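Side-chain contacts in alginate biosynthesis protein AlgX (PDB 4KNC), which takes part in O-acetylating the exopolysaccharide alginate and protects the polymer from degradation as it crosses the periplasm: residues K75-E80 with P315-G320; N266-S269 with S275-L278; Y280-E285 with V391-R396; L383-S388 with G395-Q400. All coordinates share one frame; numbering follows the deposited sequence.

Interaction 1: K75-E80 with P315-G320; sequences KRKGIE and PLVDNG
Lys77 lays the middle of its side chain along Val317, and this is where the two segments come closest. Its CD lies 3.2 Å from Val317 O and 3.7 Å from Val317 CG1, so the methylenes rest against both the carbonyl oxygen and a methyl, the two side chains running past each other in opposite directions. CG of Lys77 stands anti to the backbone N (chi1 -164°) and the chain stays extended as far as CE before it bends, which carries the methylenes rather than the ammonium group over the valine. NZ remains 5.5 Å from Asp318 OD2, so any attraction there acts over a distance. Beside this packing Arg76 NH1 lies 3.8 Å from Asp318 OD1, a long and doubtful salt bridge; Arg76 also pairs with Glu73, one turn earlier on its own helix. Further out, Val317 rests on Leu74 and on Met281 of helix 275-282, while Lys77 reaches His287 and Pro290. Both backbones turn sharply at this place. Gly78 N bonds to Lys75 O at 3.0 Å as the chain leaves helix 61-76 with positive phi, and beyond helix 307-316 Asn319 N bonds to Leu316 O and Gly320 N to Pro315 O. The contact thus joins two helix C-termini, each closed by a Schellman motif, with Gly78 and Asn319 in the positive-phi position.

Interaction 2: N266-S269 with S275-L278; sequences NAVS and SSLL
Val268 and Ser276 bring their backbones to within 5.2 Å between CA atoms, where the irregular chain after strand 263-265 passes the first turn of helix 275-282. Both side chains of this pair point at the opposing segment. Ser276 OG, anti to its own backbone N (chi1 172°), leans out from the helix and donates to Asn266 O at 2.7 Å. The bond is short, although the hydroxyl sits above the carbonyl plane, 50° out of it and not on a lone pair, with a C=O...O angle of 118°. A water also donates to Asn266 O, at 2.9 Å, and to Ser276 O at 2.8 Å, bridging loop and helix by a second route. Alongside, Val268 CG2 packs on Ser276 CA at 3.6 Å and on its CB, giving the polar link an apolar flank. Ala267 turns its methyl group away from the helix, to about 7 Å from the side chain of Ser243, the inferred nucleophile. Ser276 OG also bonds to Gly241 N, just past strand 237-240. Donor to a carbonyl and acceptor from the Gly241 amide at once, this buried hydroxyl ties loop and helix together near the inferred active site.

Interaction 3: Y280-E285 with V391-R396; sequences YMTSEE and VDTGGR
Thr282, in the last turn of helix 275-282, faces the type I' turn from Thr393 to Arg396, with the CA atoms of Thr282 and Thr393 6.2 Å apart. Its methyl carries the contact: CG2 sits 3.8 Å from Thr393 CB and 4.0 Å from Arg396 CD, lying between the threonine and the aliphatic part of the arginine. OG1 lies beside the backbone N, anti to the carbonyl carbon (chi1 -54°), and so turns back to bond with Leu278 O; it also accepts from a water at 2.7 Å. The same water donates to Arg396 O at 2.8 Å, a bridge from helix to turn. Arg396 O receives Thr393 OG1 as well, at 2.7 Å, in the carbonyl plane and on a lone pair; chi1 of 66° sets this hydroxyl between backbone N and carbonyl carbon, facing across the turn. An Asx turn, Gly394 N to Asp392 OD1, leads into it. The extended side chain of Arg396 passes Thr282 to reach Asn319 OD1 with NH1 and Asp358 with NH2. On the helix side, Ser283 N and OG both bond to Tyr280 O. No direct hydrogen bond crosses between these segments, so the SGNH-like domain and the carbohydrate-binding module meet here through methyl and methylene packing and one water, while each segment's own polar bonds keep its shape.

Interaction 4: L383-S388 with G395-Q400; sequences LKIEQS and GRYVFQ
Two facing antiparallel sheets of the carbohydrate-binding module are packed together here, the inward side chains of their outermost strands 380-386 and 396-400 meeting between them. The strand axes come no closer than 9.9 Å and run 139° apart in direction, so they meet through side chains across a β-sandwich interior. Leu383 CD2 lies over one face of the Phe399 ring, 3.8 Å from its centroid and 25° off the normal, a CH-pi contact displaced toward the rim at CD2. Ile385 divides its branches between the two aromatic residues: CG2 reaches the edge of the Tyr397 ring at CD2, 3.8 Å away, while CD1 is 4.2 Å from Phe399 CD1. Beyond it the Gln387 amide lies by the hydroxyl end of the tyrosine, its plane 17° from that of the ring; NE2 is 3.5 Å from Tyr397 OH without a hydrogen bond. Their polar ends bond to other groups, Tyr397 OH to Val366 O and Gln387 NE2 to His367. Strand 368-375 adds Leu369 against Tyr397, and Ala357 of strand 355-361 touches Phe399. Helix 307-316 borders the pair, with Arg311 on Leu383, Gln312 on Ile385, and Pro315 and Leu316 on Val398.

Interaction 4 is the buried one, aromatic and aliphatic packing inside the carbohydrate-binding module; interactions 1 and 2 are partly buried within the SGNH-like domain, and interaction 3 is a surface contact between the two domains. Helix 275-282 serves both interactions 2 and 3, first through a serine hydroxyl near the inferred active site, then through a threonine methyl at its far end. Arg396 links the rest: shared by interactions 3 and 4, it reaches the turn of interaction 1. Leu316 packs on Leu278, Thr282 and Val398, so helix 307-316 touches elements of all three other contacts.

Interaction 1: K75-E80 with P315-G320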
loop_
_atom_site.group_PDB
_atom_site.type_symbol
_atom_site.label_atom_id
_atom_site.label_comp_id
_atom_site.label_asym_id
_atom_site.label_seq_id
_atom_site.Cartn_x
_atom_site.Cartn_y
_atom_site.Cartn_z
ATOM N N LYS A 75 1.626 14.553 9.516
ATOM C CA LYS A 75 0.952 15.755 10.018
ATOM C C LYS A 75 1.903 16.934 10.254
ATOM O O LYS A 75 1.555 18.086 9.990
ATOM C CB LYS A 75 0.192 15.448 11.304
ATOM C CG LYS A 75 -0.630 16.621 11.808
ATOM C CD LYS A 75 -1.607 17.074 10.741
ATOM C CE LYS A 75 -2.408 18.285 11.204
ATOM N NZ LYS A 75 -3.367 17.920 12.289
ATOM N N ARG A 76 3.105 16.649 10.740
ATOM C CA ARG A 76 4.102 17.702 10.943
ATOM C C ARG A 76 4.441 18.382 9.629
ATOM O O ARG A 76 4.792 19.551 9.605
ATOM C CB ARG A 76 5.400 17.140 11.525
ATOM C CG ARG A 76 5.363 16.759 12.987
ATOM C CD ARG A 76 6.781 16.725 13.572
ATOM N NE ARG A 76 7.727 15.973 12.742
ATOM C CZ ARG A 76 8.605 16.532 11.909
ATOM N NH1 ARG A 76 9.425 15.775 11.191
ATOM N NH2 ARG A 76 8.657 17.853 11.789
ATOM N N LYS A 77 4.354 17.635 8.535
ATOM C CA LYS A 77 4.719 18.158 7.224
ATOM C C LYS A 77 3.516 18.832 6.543
ATOM O O LYS A 77 3.612 19.288 5.403
ATOM C CB LYS A 77 5.294 17.031 6.354
ATOM C CG LYS A 77 6.058 17.487 5.114
ATOM C CD LYS A 77 6.528 16.295 4.282
ATOM C CE LYS A 77 7.000 16.715 2.889
ATOM N NZ LYS A 77 8.091 17.733 2.931
ATOM N N GLY A 78 2.391 18.904 7.256
ATOM C CA GLY A 78 1.165 19.474 6.716
ATOM C C GLY A 78 0.324 18.509 5.876
ATOM O O GLY A 78 -0.422 18.936 4.989
ATOM N N ILE A 79 0.434 17.213 6.163
ATOM C CA ILE A 79 -0.306 16.188 5.420
ATOM C C ILE A 79 -1.279 15.411 6.312
ATOM O O ILE A 79 -0.880 14.818 7.318
ATOM C CB ILE A 79 0.657 15.196 4.738
ATOM C CG1 ILE A 79 1.746 15.954 3.977
ATOM C CG2 ILE A 79 -0.095 14.267 3.791
ATOM C CD1 ILE A 79 2.894 15.071 3.545
ATOM N N GLU A 80 -2.560 15.427 5.941
ATOM C CA GLU A 80 -3.575 14.650 6.647
ATOM C C GLU A 80 -3.646 13.275 5.997
ATOM O O GLU A 80 -3.586 13.167 4.771
ATOM C CB GLU A 80 -4.945 15.329 6.537
ATOM C CG GLU A 80 -5.036 16.707 7.162
ATOM C CD GLU A 80 -5.235 16.650 8.665
ATOM O OE1 GLU A 80 -5.691 15.605 9.181
ATOM O OE2 GLU A 80 -4.930 17.647 9.336
ATOM N N PRO A 315 11.738 8.201 7.675
ATOM C CA PRO A 315 12.679 9.195 7.142
ATOM C C PRO A 315 12.331 9.673 5.737
ATOM O O PRO A 315 12.829 10.715 5.316
ATOM C CB PRO A 315 14.003 8.428 7.101
ATOM C CG PRO A 315 13.577 6.991 6.940
ATOM C CD PRO A 315 12.370 6.874 7.804
ATOM N N LEU A 316 11.511 8.922 5.013
ATOM C CA LEU A 316 11.107 9.344 3.675
ATOM C C LEU A 316 10.235 10.607 3.691
ATOM O O LEU A 316 10.206 11.364 2.713
ATOM C CB LEU A 316 10.397 8.209 2.933
ATOM C CG LEU A 316 11.349 7.233 2.248
ATOM C CD1 LEU A 316 10.560 6.088 1.632
ATOM C CD2 LEU A 316 12.150 7.974 1.197
ATOM N N VAL A 317 9.525 10.834 4.793
ATOM C CA VAL A 317 8.695 12.035 4.905
ATOM C C VAL A 317 9.517 13.310 4.656
ATOM O O VAL A 317 9.027 14.246 4.022
ATOM C CB VAL A 317 7.961 12.098 6.263
ATOM C CG1 VAL A 317 7.202 13.404 6.409
ATOM C CG2 VAL A 317 7.012 10.938 6.382
ATOM N N ASP A 318 10.774 13.323 5.117
ATOM C CA ASP A 318 11.674 14.465 4.898
ATOM C C ASP A 318 12.800 14.203 3.904
ATOM O O ASP A 318 13.910 14.697 4.077
ATOM C CB ASP A 318 12.276 14.959 6.215
ATOM C CG ASP A 318 11.264 15.649 7.084
ATOM O OD1 ASP A 318 10.376 14.942 7.607
ATOM O OD2 ASP A 318 11.350 16.890 7.239
ATOM N N ASN A 319 12.509 13.432 2.867
ATOM C CA ASN A 319 13.431 13.249 1.749
ATOM C C ASN A 319 14.814 12.682 2.110
ATOM O O ASN A 319 15.810 13.014 1.468
ATOM C CB ASN A 319 13.582 14.559 0.960
ATOM C CG ASN A 319 13.798 14.316 -0.524
ATOM O OD1 ASN A 319 13.960 13.166 -0.962
ATOM N ND2 ASN A 319 13.811 15.391 -1.307
ATOM N N GLY A 320 14.865 11.826 3.126
ATOM C CA GLY A 320 16.109 11.192 3.536
ATOM C C GLY A 320 17.244 12.159 3.821
ATOM O O GLY A 320 17.191 12.948 4.773
#

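Interaction 2: N266-S269 with S275-L278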
loop_
_atom_site.group_PDB
_atom_site.type_symbol
_atom_site.label_atom_id
_atom_site.label_comp_id
_atom_site.label_asym_id
_atom_site.label_seq_id
_atom_site.Cartn_x
_atom_site.Cartn_y
_atom_site.Cartn_z
ATOM N N ASN A 266 -1.225 7.569 -7.626
ATOM C CA ASN A 266 0.095 6.940 -7.636
ATOM C C ASN A 266 0.050 5.464 -7.246
ATOM O O ASN A 266 1.059 4.892 -6.808
ATOM C CB ASN A 266 1.069 7.699 -6.711
ATOM C CG ASN A 266 1.364 9.129 -7.198
ATOM O OD1 ASN A 266 0.973 10.102 -6.563
ATOM N ND2 ASN A 266 2.066 9.246 -8.320
ATOM N N ALA A 267 -1.119 4.843 -7.411
ATOM C CA ALA A 267 -1.284 3.434 -7.077
ATOM C C ALA A 267 -0.314 2.575 -7.889
ATOM O O ALA A 267 0.049 2.937 -9.009
ATOM C CB ALA A 267 -2.710 2.985 -7.348
ATOM N N VAL A 268 0.078 1.437 -7.322
ATOM C CA VAL A 268 0.998 0.504 -7.973
ATOM C C VAL A 268 0.351 -0.868 -8.014
ATOM O O VAL A 268 0.071 -1.454 -6.978
ATOM C CB VAL A 268 2.343 0.411 -7.216
ATOM C CG1 VAL A 268 3.234 -0.683 -7.806
ATOM C CG2 VAL A 268 3.082 1.781 -7.225
ATOM N N SER A 269 0.090 -1.378 -9.213
ATOM C CA SER A 269 -0.510 -2.699 -9.329
ATOM C C SER A 269 0.522 -3.726 -8.891
ATOM O O SER A 269 1.660 -3.693 -9.341
ATOM C CB SER A 269 -0.959 -2.956 -10.771
ATOM O OG SER A 269 -1.880 -1.953 -11.183
ATOM N N SER A 275 4.434 -0.622 -1.329
ATOM C CA SER A 275 5.197 -0.117 -2.470
ATOM C C SER A 275 4.773 1.256 -2.986
ATOM O O SER A 275 5.610 2.123 -3.259
ATOM C CB SER A 275 5.196 -1.153 -3.607
ATOM O OG SER A 275 5.824 -2.352 -3.173
ATOM N N SER A 276 3.469 1.464 -3.104
ATOM C CA SER A 276 2.969 2.688 -3.715
ATOM C C SER A 276 3.333 3.913 -2.891
ATOM O O SER A 276 3.831 4.913 -3.416
ATOM C CB SER A 276 1.455 2.602 -3.918
ATOM O OG SER A 276 0.942 3.845 -4.348
ATOM N N LEU A 277 3.090 3.826 -1.593
ATOM C CA LEU A 277 3.391 4.933 -0.692
ATOM C C LEU A 277 4.907 5.175 -0.581
ATOM O O LEU A 277 5.359 6.319 -0.543
ATOM C CB LEU A 277 2.784 4.654 0.684
ATOM C CG LEU A 277 3.050 5.610 1.848
ATOM C CD1 LEU A 277 2.640 7.023 1.491
ATOM C CD2 LEU A 277 2.276 5.140 3.049
ATOM N N LEU A 278 5.696 4.105 -0.533
ATOM C CA LEU A 278 7.149 4.273 -0.467
ATOM C C LEU A 278 7.694 4.941 -1.741
ATOM O O LEU A 278 8.481 5.879 -1.668
ATOM C CB LEU A 278 7.849 2.932 -0.210
ATOM C CG LEU A 278 7.699 2.268 1.166
ATOM C CD1 LEU A 278 8.609 1.024 1.286
ATOM C CD2 LEU A 278 7.991 3.263 2.302
HETATM O O HOH W 1 3.851 5.477 -6.197
#

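Interaction 3: Y280-E285 with V391-R396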
loop_
_atom_site.group_PDB
_atom_site.type_symbol
_atom_site.label_atom_id
_atom_site.label_comp_id
_atom_site.label_asym_id
_atom_site.label_seq_id
_atom_site.Cartn_x
_atom_site.Cartn_y
_atom_site.Cartn_z
ATOM N N TYR A 280 6.021 6.815 -3.879
ATOM C CA TYR A 280 5.517 8.195 -3.858
ATOM C C TYR A 280 6.329 9.115 -2.936
ATOM O O TYR A 280 6.745 10.207 -3.337
ATOM C CB TYR A 280 4.029 8.242 -3.467
ATOM C CG TYR A 280 3.450 9.637 -3.491
ATOM C CD1 TYR A 280 3.633 10.470 -4.588
ATOM C CD2 TYR A 280 2.709 10.120 -2.423
ATOM C CE1 TYR A 280 3.106 11.758 -4.612
ATOM C CE2 TYR A 280 2.176 11.394 -2.442
ATOM C CZ TYR A 280 2.379 12.208 -3.534
ATOM O OH TYR A 280 1.845 13.483 -3.543
ATOM N N MET A 281 6.574 8.676 -1.707
ATOM C CA MET A 281 7.350 9.501 -0.783
ATOM C C MET A 281 8.854 9.511 -1.091
ATOM O O MET A 281 9.606 10.253 -0.463
ATOM C CB MET A 281 7.112 9.087 0.668
ATOM C CG MET A 281 5.664 9.105 1.096
ATOM S SD MET A 281 5.497 9.353 2.870
ATOM C CE MET A 281 6.324 7.920 3.545
ATOM N N THR A 282 9.301 8.688 -2.036
ATOM C CA THR A 282 10.683 8.816 -2.512
ATOM C C THR A 282 10.760 9.847 -3.644
ATOM O O THR A 282 11.832 10.359 -3.962
ATOM C CB THR A 282 11.277 7.463 -2.991
ATOM O OG1 THR A 282 11.136 6.484 -1.957
ATOM C CG2 THR A 282 12.759 7.605 -3.314
ATOM N N SER A 283 9.616 10.164 -4.242
ATOM C CA SER A 283 9.603 11.065 -5.388
ATOM C C SER A 283 9.920 12.509 -5.000
ATOM O O SER A 283 9.582 12.968 -3.905
ATOM C CB SER A 283 8.257 10.988 -6.131
ATOM O OG SER A 283 7.247 11.745 -5.472
ATOM N N GLU A 284 10.575 13.219 -5.916
ATOM C CA GLU A 284 10.895 14.631 -5.732
ATOM C C GLU A 284 9.655 15.505 -5.627
ATOM O O GLU A 284 9.587 16.364 -4.753
ATOM C CB GLU A 284 11.785 15.144 -6.872
ATOM N N GLU A 285 8.684 15.294 -6.516
ATOM C CA GLU A 285 7.469 16.109 -6.519
ATOM C C GLU A 285 6.774 16.062 -5.161
ATOM O O GLU A 285 6.218 17.072 -4.710
ATOM C CB GLU A 285 6.508 15.686 -7.638
ATOM C CG GLU A 285 5.191 16.481 -7.692
ATOM C CD GLU A 285 5.369 17.961 -8.050
ATOM O OE1 GLU A 285 6.368 18.325 -8.711
ATOM O OE2 GLU A 285 4.498 18.770 -7.664
ATOM N N VAL A 391 7.755 -0.390 -9.691
ATOM C CA VAL A 391 8.038 1.004 -9.366
ATOM C C VAL A 391 9.377 1.501 -9.891
ATOM O O VAL A 391 10.231 0.728 -10.303
ATOM C CB VAL A 391 7.958 1.287 -7.851
ATOM C CG1 VAL A 391 6.614 0.814 -7.297
ATOM C CG2 VAL A 391 9.122 0.628 -7.128
ATOM N N ASP A 392 9.544 2.814 -9.860
ATOM C CA ASP A 392 10.770 3.463 -10.296
ATOM C C ASP A 392 11.043 4.628 -9.353
ATOM O O ASP A 392 10.427 5.689 -9.469
ATOM C CB ASP A 392 10.617 3.959 -11.738
ATOM C CG ASP A 392 11.920 4.497 -12.329
ATOM O OD1 ASP A 392 12.605 5.310 -11.667
ATOM O OD2 ASP A 392 12.253 4.110 -13.473
ATOM N N THR A 393 11.954 4.418 -8.407
ATOM C CA THR A 393 12.378 5.470 -7.483
ATOM C C THR A 393 13.754 5.979 -7.892
ATOM O O THR A 393 14.428 6.681 -7.133
ATOM C CB THR A 393 12.438 4.968 -6.023
ATOM O OG1 THR A 393 13.465 3.976 -5.889
ATOM C CG2 THR A 393 11.095 4.368 -5.603
ATOM N N GLY A 394 14.159 5.614 -9.107
ATOM C CA GLY A 394 15.465 5.963 -9.628
ATOM C C GLY A 394 16.558 5.150 -8.966
ATOM O O GLY A 394 17.714 5.568 -8.926
ATOM N N GLY A 395 16.187 3.987 -8.436
ATOM C CA GLY A 395 17.124 3.139 -7.716
ATOM C C GLY A 395 17.452 3.636 -6.313
ATOM O O GLY A 395 18.344 3.097 -5.664
ATOM N N ARG A 396 16.740 4.661 -5.846
ATOM C CA ARG A 396 16.944 5.204 -4.502
ATOM C C ARG A 396 16.143 4.467 -3.414
ATOM O O ARG A 396 14.995 4.067 -3.626
ATOM C CB ARG A 396 16.613 6.696 -4.472
ATOM C CG ARG A 396 16.836 7.364 -3.129
ATOM C CD ARG A 396 16.587 8.854 -3.229
ATOM N NE ARG A 396 16.736 9.535 -1.945
ATOM C CZ ARG A 396 15.951 10.531 -1.542
ATOM N NH1 ARG A 396 14.958 10.954 -2.325
ATOM N NH2 ARG A 396 16.150 11.104 -0.361
HETATM O O HOH W 2 12.517 4.186 -2.278
#

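Interaction 4: L383-S388 with G395-Q400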
loop_
_atom_site.group_PDB
_atom_site.type_symbol
_atom_site.label_atom_id
_atom_site.label_comp_id
_atom_site.label_asym_id
_atom_site.label_seq_id
_atom_site.Cartn_x
_atom_site.Cartn_y
_atom_site.Cartn_z
ATOM N N LEU A 383 19.933 -5.776 6.967
ATOM C CA LEU A 383 18.657 -5.253 6.513
ATOM C C LEU A 383 18.475 -5.478 5.022
ATOM O O LEU A 383 19.215 -4.934 4.216
ATOM C CB LEU A 383 18.542 -3.759 6.832
ATOM C CG LEU A 383 17.319 -3.090 6.195
ATOM C CD1 LEU A 383 16.043 -3.805 6.617
ATOM C CD2 LEU A 383 17.257 -1.607 6.537
ATOM N N LYS A 384 17.474 -6.265 4.654
ATOM C CA LYS A 384 17.233 -6.560 3.251
ATOM C C LYS A 384 15.903 -5.955 2.809
ATOM O O LYS A 384 14.852 -6.289 3.348
ATOM C CB LYS A 384 17.262 -8.070 3.022
ATOM C CG LYS A 384 17.345 -8.496 1.567
ATOM N N ILE A 385 15.967 -5.051 1.836
ATOM C CA ILE A 385 14.793 -4.337 1.339
ATOM C C ILE A 385 14.436 -4.778 -0.066
ATOM O O ILE A 385 15.208 -4.576 -1.004
ATOM C CB ILE A 385 15.031 -2.810 1.316
ATOM C CG1 ILE A 385 15.424 -2.312 2.703
ATOM C CG2 ILE A 385 13.789 -2.069 0.795
ATOM C CD1 ILE A 385 15.590 -0.817 2.780
ATOM N N GLU A 386 13.262 -5.382 -0.209
ATOM C CA GLU A 386 12.762 -5.786 -1.512
ATOM C C GLU A 386 11.778 -4.740 -2.025
ATOM O O GLU A 386 10.823 -4.380 -1.342
ATOM C CB GLU A 386 12.078 -7.155 -1.437
ATOM C CG GLU A 386 12.953 -8.286 -0.907
ATOM C CD GLU A 386 14.135 -8.590 -1.809
ATOM O OE1 GLU A 386 15.219 -8.903 -1.274
ATOM O OE2 GLU A 386 13.981 -8.528 -3.049
ATOM N N GLN A 387 12.017 -4.259 -3.235
ATOM C CA GLN A 387 11.175 -3.238 -3.829
ATOM C C GLN A 387 10.377 -3.838 -4.982
ATOM O O GLN A 387 10.879 -4.703 -5.695
ATOM C CB GLN A 387 12.060 -2.101 -4.321
ATOM C CG GLN A 387 11.394 -1.136 -5.244
ATOM C CD GLN A 387 12.326 -0.011 -5.660
ATOM O OE1 GLN A 387 12.383 1.041 -5.018
ATOM N NE2 GLN A 387 13.069 -0.230 -6.735
ATOM N N SER A 388 9.137 -3.386 -5.152
ATOM C CA SER A 388 8.277 -3.847 -6.236
ATOM C C SER A 388 8.944 -3.698 -7.598
ATOM O O SER A 388 9.625 -2.702 -7.855
ATOM C CB SER A 388 6.958 -3.065 -6.239
ATOM O OG SER A 388 6.218 -3.332 -7.418
ATOM N N GLY A 395 16.187 3.987 -8.436
ATOM C CA GLY A 395 17.124 3.139 -7.716
ATOM C C GLY A 395 17.452 3.636 -6.313
ATOM O O GLY A 395 18.344 3.097 -5.664
ATOM N N ARG A 396 16.740 4.661 -5.846
ATOM C CA ARG A 396 16.944 5.204 -4.502
ATOM C C ARG A 396 16.143 4.467 -3.414
ATOM O O ARG A 396 14.995 4.067 -3.626
ATOM C CB ARG A 396 16.613 6.696 -4.472
ATOM C CG ARG A 396 16.836 7.364 -3.129
ATOM C CD ARG A 396 16.587 8.854 -3.229
ATOM N NE ARG A 396 16.736 9.535 -1.945
ATOM C CZ ARG A 396 15.951 10.531 -1.542
ATOM N NH1 ARG A 396 14.958 10.954 -2.325
ATOM N NH2 ARG A 396 16.150 11.104 -0.361
ATOM N N TYR A 397 16.784 4.304 -2.257
ATOM C CA TYR A 397 16.235 3.681 -1.058
ATOM C C TYR A 397 16.639 4.584 0.083
ATOM O O TYR A 397 17.676 5.238 -0.002
ATOM C CB TYR A 397 16.886 2.320 -0.820
ATOM C CG TYR A 397 16.558 1.291 -1.846
ATOM C CD1 TYR A 397 17.207 1.272 -3.072
ATOM C CD2 TYR A 397 15.583 0.329 -1.599
ATOM C CE1 TYR A 397 16.902 0.317 -4.022
ATOM C CE2 TYR A 397 15.272 -0.627 -2.537
ATOM C CZ TYR A 397 15.930 -0.632 -3.750
ATOM O OH TYR A 397 15.612 -1.593 -4.689
ATOM N N VAL A 398 15.837 4.624 1.147
ATOM C CA VAL A 398 16.142 5.431 2.333
ATOM C C VAL A 398 15.674 4.700 3.589
ATOM O O VAL A 398 14.568 4.170 3.617
ATOM C CB VAL A 398 15.419 6.795 2.294
ATOM C CG1 VAL A 398 15.749 7.608 3.535
ATOM C CG2 VAL A 398 15.781 7.585 1.033
ATOM N N PHE A 399 16.506 4.649 4.624
ATOM C CA PHE A 399 16.110 3.934 5.844
ATOM C C PHE A 399 16.804 4.444 7.097
ATOM O O PHE A 399 17.929 4.923 7.037
ATOM C CB PHE A 399 16.300 2.410 5.702
ATOM C CG PHE A 399 17.745 1.971 5.574
ATOM C CD1 PHE A 399 18.354 1.897 4.334
ATOM C CD2 PHE A 399 18.481 1.612 6.693
ATOM C CE1 PHE A 399 19.677 1.476 4.209
ATOM C CE2 PHE A 399 19.806 1.194 6.577
ATOM C CZ PHE A 399 20.403 1.131 5.334
ATOM N N GLN A 400 16.125 4.360 8.234
ATOM C CA GLN A 400 16.743 4.775 9.482
ATOM C C GLN A 400 17.611 3.643 10.012
ATOM O O GLN A 400 17.280 2.463 9.853
ATOM C CB GLN A 400 15.694 5.192 10.512
ATOM C CG GLN A 400 14.864 4.047 11.061
ATOM C CD GLN A 400 13.533 4.502 11.645
ATOM O OE1 GLN A 400 12.686 3.680 12.004
ATOM N NE2 GLN A 400 13.341 5.814 11.733
#